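Local structure of 5-oxopent-3-ene-1,2,5-tricarboxylate decarboxylase (Exiguobacterium antarcticum B7, 6IYM) at residues F94-K99 with T223-G228; V219-E224 with I237-P242. The protein belongs to the fumarylacetoacetate hydrolase family, a group of metal-dependent enzymes built on a beta-rich fold, and carries a bound magnesium ion. All blocks are in the same frame, centred on the assembly; numbering follows the deposited sequence.

Contact 1. Residues F94-K99 with T223-G228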
loop_
_atom_site.group_PDB
_atom_site.type_symbol
_atom_site.label_atom_id
_atom_site.label_comp_id
_atom_site.label_asym_id
_atom_site.label_seq_id
_atom_site.Cartn_x
_atom_site.Cartn_y
_atom_site.Cartn_z
ATOM N N PHE A 94 -9.224 15.192 -7.748
ATOM C CA PHE A 94 -8.673 14.680 -6.463
ATOM C C PHE A 94 -8.020 13.325 -6.713
ATOM O O PHE A 94 -8.739 12.345 -6.869
ATOM C CB PHE A 94 -9.740 14.522 -5.383
ATOM C CG PHE A 94 -9.192 14.081 -4.048
ATOM C CD1 PHE A 94 -8.039 14.661 -3.533
ATOM C CD2 PHE A 94 -9.856 13.133 -3.284
ATOM C CE1 PHE A 94 -7.542 14.271 -2.296
ATOM C CE2 PHE A 94 -9.374 12.765 -2.035
ATOM C CZ PHE A 94 -8.215 13.329 -1.549
ATOM N N VAL A 95 -6.694 13.324 -6.835
ATOM C CA VAL A 95 -5.877 12.202 -7.369
ATOM C C VAL A 95 -5.224 11.538 -6.154
ATOM O O VAL A 95 -4.716 12.297 -5.277
ATOM C CB VAL A 95 -4.845 12.719 -8.399
ATOM C CG1 VAL A 95 -3.827 11.666 -8.803
ATOM C CG2 VAL A 95 -5.524 13.278 -9.641
ATOM N N LEU A 96 -5.330 10.206 -6.049
ATOM C CA LEU A 96 -4.787 9.428 -4.907
ATOM C C LEU A 96 -3.954 8.280 -5.464
ATOM O O LEU A 96 -4.410 7.667 -6.377
ATOM C CB LEU A 96 -5.925 8.901 -4.029
ATOM C CG LEU A 96 -6.520 9.922 -3.062
ATOM C CD1 LEU A 96 -7.773 9.385 -2.383
ATOM C CD2 LEU A 96 -5.499 10.344 -2.009
ATOM N N PHE A 97 -2.752 8.061 -4.932
ATOM C CA PHE A 97 -1.869 6.910 -5.266
ATOM C C PHE A 97 -1.014 6.588 -4.035
ATOM O O PHE A 97 -1.107 7.321 -3.014
ATOM C CB PHE A 97 -1.018 7.225 -6.496
ATOM C CG PHE A 97 -0.335 8.553 -6.384
ATOM C CD1 PHE A 97 -0.963 9.703 -6.821
ATOM C CD2 PHE A 97 0.914 8.648 -5.795
ATOM C CE1 PHE A 97 -0.343 10.936 -6.691
ATOM C CE2 PHE A 97 1.526 9.881 -5.655
ATOM C CZ PHE A 97 0.897 11.021 -6.102
ATOM N N THR A 98 -0.193 5.537 -4.098
ATOM C CA THR A 98 0.565 5.094 -2.904
ATOM C C THR A 98 2.052 4.946 -3.206
ATOM O O THR A 98 2.468 4.905 -4.398
ATOM C CB THR A 98 -0.040 3.795 -2.367
ATOM O OG1 THR A 98 0.227 2.732 -3.284
ATOM C CG2 THR A 98 -1.520 3.933 -2.123
ATOM N N LYS A 99 2.815 4.836 -2.129
ATOM C CA LYS A 99 4.260 4.510 -2.138
ATOM C C LYS A 99 4.470 3.295 -1.241
ATOM O O LYS A 99 4.032 3.375 -0.099
ATOM C CB LYS A 99 5.069 5.686 -1.598
ATOM C CG LYS A 99 5.090 6.900 -2.517
ATOM C CD LYS A 99 5.638 8.106 -1.820
ATOM C CE LYS A 99 7.151 8.191 -1.915
ATOM N NZ LYS A 99 7.586 8.543 -3.295
ATOM N N THR A 223 -11.670 13.974 5.176
ATOM C CA THR A 223 -13.096 13.807 4.769
ATOM C C THR A 223 -13.208 12.997 3.469
ATOM O O THR A 223 -13.979 12.019 3.439
ATOM C CB THR A 223 -13.727 15.194 4.605
ATOM O OG1 THR A 223 -13.996 15.637 5.942
ATOM C CG2 THR A 223 -14.931 15.177 3.696
ATOM N N GLU A 224 -12.472 13.379 2.422
ATOM C CA GLU A 224 -12.605 12.784 1.065
ATOM C C GLU A 224 -11.964 11.387 1.012
ATOM O O GLU A 224 -12.537 10.485 0.389
ATOM C CB GLU A 224 -11.949 13.702 0.038
ATOM C CG GLU A 224 -12.739 14.956 -0.240
ATOM C CD GLU A 224 -13.957 14.696 -1.100
ATOM O OE1 GLU A 224 -13.766 14.309 -2.280
ATOM O OE2 GLU A 224 -15.089 14.841 -0.579
ATOM N N VAL A 225 -10.796 11.223 1.622
ATOM C CA VAL A 225 -9.980 9.979 1.555
ATOM C C VAL A 225 -10.750 8.850 2.230
ATOM O O VAL A 225 -10.721 7.742 1.709
ATOM C CB VAL A 225 -8.589 10.197 2.181
ATOM C CG1 VAL A 225 -7.810 8.912 2.347
ATOM C CG2 VAL A 225 -7.784 11.164 1.333
ATOM N N SER A 226 -11.420 9.145 3.338
ATOM C CA SER A 226 -12.021 8.138 4.242
ATOM C C SER A 226 -13.430 7.747 3.795
ATOM O O SER A 226 -14.055 6.974 4.511
ATOM C CB SER A 226 -12.076 8.653 5.637
ATOM O OG SER A 226 -12.988 9.738 5.737
ATOM N N ARG A 227 -13.930 8.304 2.696
ATOM C CA ARG A 227 -15.298 8.026 2.195
ATOM C C ARG A 227 -15.379 6.582 1.665
ATOM O O ARG A 227 -14.871 6.318 0.543
ATOM C CB ARG A 227 -15.691 9.035 1.113
ATOM C CG ARG A 227 -16.777 10.010 1.530
ATOM C CD ARG A 227 -17.423 10.595 0.294
ATOM N NE ARG A 227 -17.357 12.045 0.296
ATOM C CZ ARG A 227 -17.655 12.813 -0.746
ATOM N NH1 ARG A 227 -18.034 12.266 -1.893
ATOM N NH2 ARG A 227 -17.575 14.130 -0.631
ATOM N N GLY A 228 -16.023 5.694 2.429
ATOM C CA GLY A 228 -16.123 4.251 2.117
ATOM C C GLY A 228 -14.795 3.520 2.288
ATOM O O GLY A 228 -14.743 2.318 1.966
#
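The ring of F94 meets the last turn of helix 218-225 at E224 and V225, and apolar contacts hold the two segments together. F94 CE2 lies 3.4 Å from E224 CB, an oblique approach that uses the aliphatic root of the glutamate. Next to it the ring turns its edge to V225, whose CG2 lies near the ring plane, 3.6 Å from F94 CZ. The ring reaches the helix because CG stands opposite the backbone N (chi1 -177°). L96, two residues on, points to the same side; its CD1 and CD2 each come to 4.1 Å of V225 CG2, and its CG lies above one face of the F94 ring, toward the rim. One methyl of V225 thus touches both F94 and L96. As strand 96-99 pairs antiparallel with strand 72-75, the helix end packs against this part of the sheet.

The carboxylate of E224 pairs inside its own segment: the chain bends at chi2 (-75°), and OE2 forms a salt bridge with R227 NH2 at 2.6 Å. Across the subunit interface F94 O is hydrogen-bonded to H165 ND1 of the second subunit.

E224 is therefore divided in its roles, its CB joining the apolar cluster while its carboxylate pairs with the arginine just beyond the helix.

Contact 2. Residues V219-E224 with I237-P242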
loop_
_atom_site.group_PDB
_atom_site.type_symbol
_atom_site.label_atom_id
_atom_site.label_comp_id
_atom_site.label_asym_id
_atom_site.label_seq_id
_atom_site.Cartn_x
_atom_site.Cartn_y
_atom_site.Cartn_z
ATOM N N VAL A 219 -8.417 18.976 6.629
ATOM C CA VAL A 219 -9.772 18.433 6.959
ATOM C C VAL A 219 -10.451 17.892 5.694
ATOM O O VAL A 219 -10.918 16.745 5.743
ATOM C CB VAL A 219 -10.638 19.426 7.756
ATOM C CG1 VAL A 219 -12.105 19.037 7.771
ATOM C CG2 VAL A 219 -10.134 19.542 9.184
ATOM N N THR A 220 -10.426 18.592 4.560
ATOM C CA THR A 220 -11.052 18.103 3.292
ATOM C C THR A 220 -10.368 16.820 2.799
ATOM O O THR A 220 -11.045 15.918 2.279
ATOM C CB THR A 220 -10.991 19.165 2.190
ATOM O OG1 THR A 220 -11.439 20.376 2.782
ATOM C CG2 THR A 220 -11.833 18.853 0.976
ATOM N N ILE A 221 -9.040 16.745 2.892
ATOM C CA ILE A 221 -8.312 15.512 2.492
ATOM C C ILE A 221 -8.857 14.353 3.347
ATOM O O ILE A 221 -9.282 13.359 2.760
ATOM C CB ILE A 221 -6.783 15.694 2.613
ATOM C CG1 ILE A 221 -6.236 16.573 1.481
ATOM C CG2 ILE A 221 -6.113 14.340 2.677
ATOM C CD1 ILE A 221 -4.891 17.171 1.754
ATOM N N LEU A 222 -8.873 14.493 4.673
ATOM C CA LEU A 222 -9.327 13.432 5.614
ATOM C C LEU A 222 -10.763 13.000 5.287
ATOM O O LEU A 222 -11.003 11.785 5.118
ATOM C CB LEU A 222 -9.230 13.970 7.039
ATOM C CG LEU A 222 -7.815 14.178 7.573
ATOM C CD1 LEU A 222 -7.863 14.979 8.869
ATOM C CD2 LEU A 222 -7.122 12.853 7.790
ATOM N N THR A 223 -11.670 13.974 5.176
ATOM C CA THR A 223 -13.096 13.807 4.769
ATOM C C THR A 223 -13.208 12.997 3.469
ATOM O O THR A 223 -13.979 12.019 3.439
ATOM C CB THR A 223 -13.727 15.194 4.605
ATOM O OG1 THR A 223 -13.996 15.637 5.942
ATOM C CG2 THR A 223 -14.931 15.177 3.696
ATOM N N GLU A 224 -12.472 13.379 2.422
ATOM C CA GLU A 224 -12.605 12.784 1.065
ATOM C C GLU A 224 -11.964 11.387 1.012
ATOM O O GLU A 224 -12.537 10.485 0.389
ATOM C CB GLU A 224 -11.949 13.702 0.038
ATOM C CG GLU A 224 -12.739 14.956 -0.240
ATOM C CD GLU A 224 -13.957 14.696 -1.100
ATOM O OE1 GLU A 224 -13.766 14.309 -2.280
ATOM O OE2 GLU A 224 -15.089 14.841 -0.579
ATOM N N ILE A 237 -0.515 10.192 5.321
ATOM C CA ILE A 237 -1.113 10.804 4.109
ATOM C C ILE A 237 -0.221 11.966 3.684
ATOM O O ILE A 237 -0.112 12.968 4.460
ATOM C CB ILE A 237 -2.576 11.202 4.381
ATOM C CG1 ILE A 237 -3.346 10.033 4.990
ATOM C CG2 ILE A 237 -3.238 11.701 3.101
ATOM C CD1 ILE A 237 -4.759 10.349 5.388
ATOM N N ALA A 238 0.352 11.870 2.487
ATOM C CA ALA A 238 1.195 12.922 1.894
ATOM C C ALA A 238 0.269 13.892 1.144
ATOM O O ALA A 238 -0.398 13.432 0.242
ATOM C CB ALA A 238 2.225 12.299 1.010
ATOM N N THR A 239 0.245 15.189 1.506
ATOM C CA THR A 239 -0.863 16.118 1.156
ATOM C C THR A 239 -0.540 16.957 -0.077
ATOM O O THR A 239 -1.283 17.931 -0.316
ATOM C CB THR A 239 -1.271 16.988 2.350
ATOM O OG1 THR A 239 -0.135 17.727 2.776
ATOM C CG2 THR A 239 -1.786 16.168 3.517
ATOM N N GLY A 240 0.457 16.543 -0.863
ATOM C CA GLY A 240 0.873 17.194 -2.121
ATOM C C GLY A 240 2.029 18.160 -1.886
ATOM O O GLY A 240 2.426 18.346 -0.725
ATOM N N THR A 241 2.495 18.817 -2.940
ATOM C CA THR A 241 3.764 19.558 -2.991
ATOM C C THR A 241 3.537 20.932 -3.595
ATOM O O THR A 241 2.732 21.078 -4.506
ATOM C CB THR A 241 4.779 18.719 -3.766
ATOM O OG1 THR A 241 6.046 19.217 -3.335
ATOM C CG2 THR A 241 4.599 18.776 -5.271
ATOM N N PRO A 242 4.229 22.001 -3.141
ATOM C CA PRO A 242 4.099 23.300 -3.802
ATOM C C PRO A 242 4.776 23.292 -5.172
ATOM O O PRO A 242 5.446 22.308 -5.506
ATOM C CB PRO A 242 4.789 24.294 -2.856
ATOM C CG PRO A 242 5.029 23.508 -1.562
ATOM C CD PRO A 242 5.095 22.050 -1.955
#
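I221 and T239 mark the closest approach of the two backbones, their CA atoms 7.6 Å apart, where helix 218-225 passes the end of strand 236-238. Within the helix, T223 N and E224 N bond back to the carbonyls of V219 and T220 in the regular i to i+4 pattern; I221 and L222 are the residues that meet the other segment. That segment is strand at I237 and A238 and loop from T239 on, although T239 still bonds through its backbone to L127 of strand 121-131.

I221 uses two branches. Its CD1, at the far end of an extended chain (chi2 161°), abuts T239 and lies 3.7 Å from both CB and CG2 of that residue, the two side chains crossing at nearly a right angle. The shorter branch meets I237, CG2 against CG2 at 3.9 Å, the two isoleucines lying alongside and running opposite ways.

This is helix-on-sheet packing within the beta-rich fold of the family: strand 236-238 lies between strands 72-75 and 121-131, and the helix rests on it through branched apolar side chains.

L222 starts off to one side, but its CD2 comes to 4.2 Å of I237 CD1, and it also touches I131 of strand 121-131. T239 offers CB and CG2 to I221, while its OG1 is hydrogen-bonded to L127 O and its backbone O to N78 ND2. One residue further, G240 N is hydrogen-bonded to OE1 of E126, a magnesium ligand.

Contacts 1 and 2 use successive parts of helix 218-225, overlap at T223 and E224, and have centres about 8 Å apart. Through E224 and V225 the helix meets F94 and the first residue of strand 96-99, L96; through I221 and L222 it meets strand 236-238 and the loop after it. Strand 72-75 pairs with both strands. The bound magnesium ion, held by E124, E126 and D155, lies about 10 Å from the side chain of L96 and about 9 Å from that of T239, so neither contact touches the metal directly. The non-helical partner of each contact nevertheless leads toward it: K99 forms a salt bridge with D155, and the side chain of T241 touches E124.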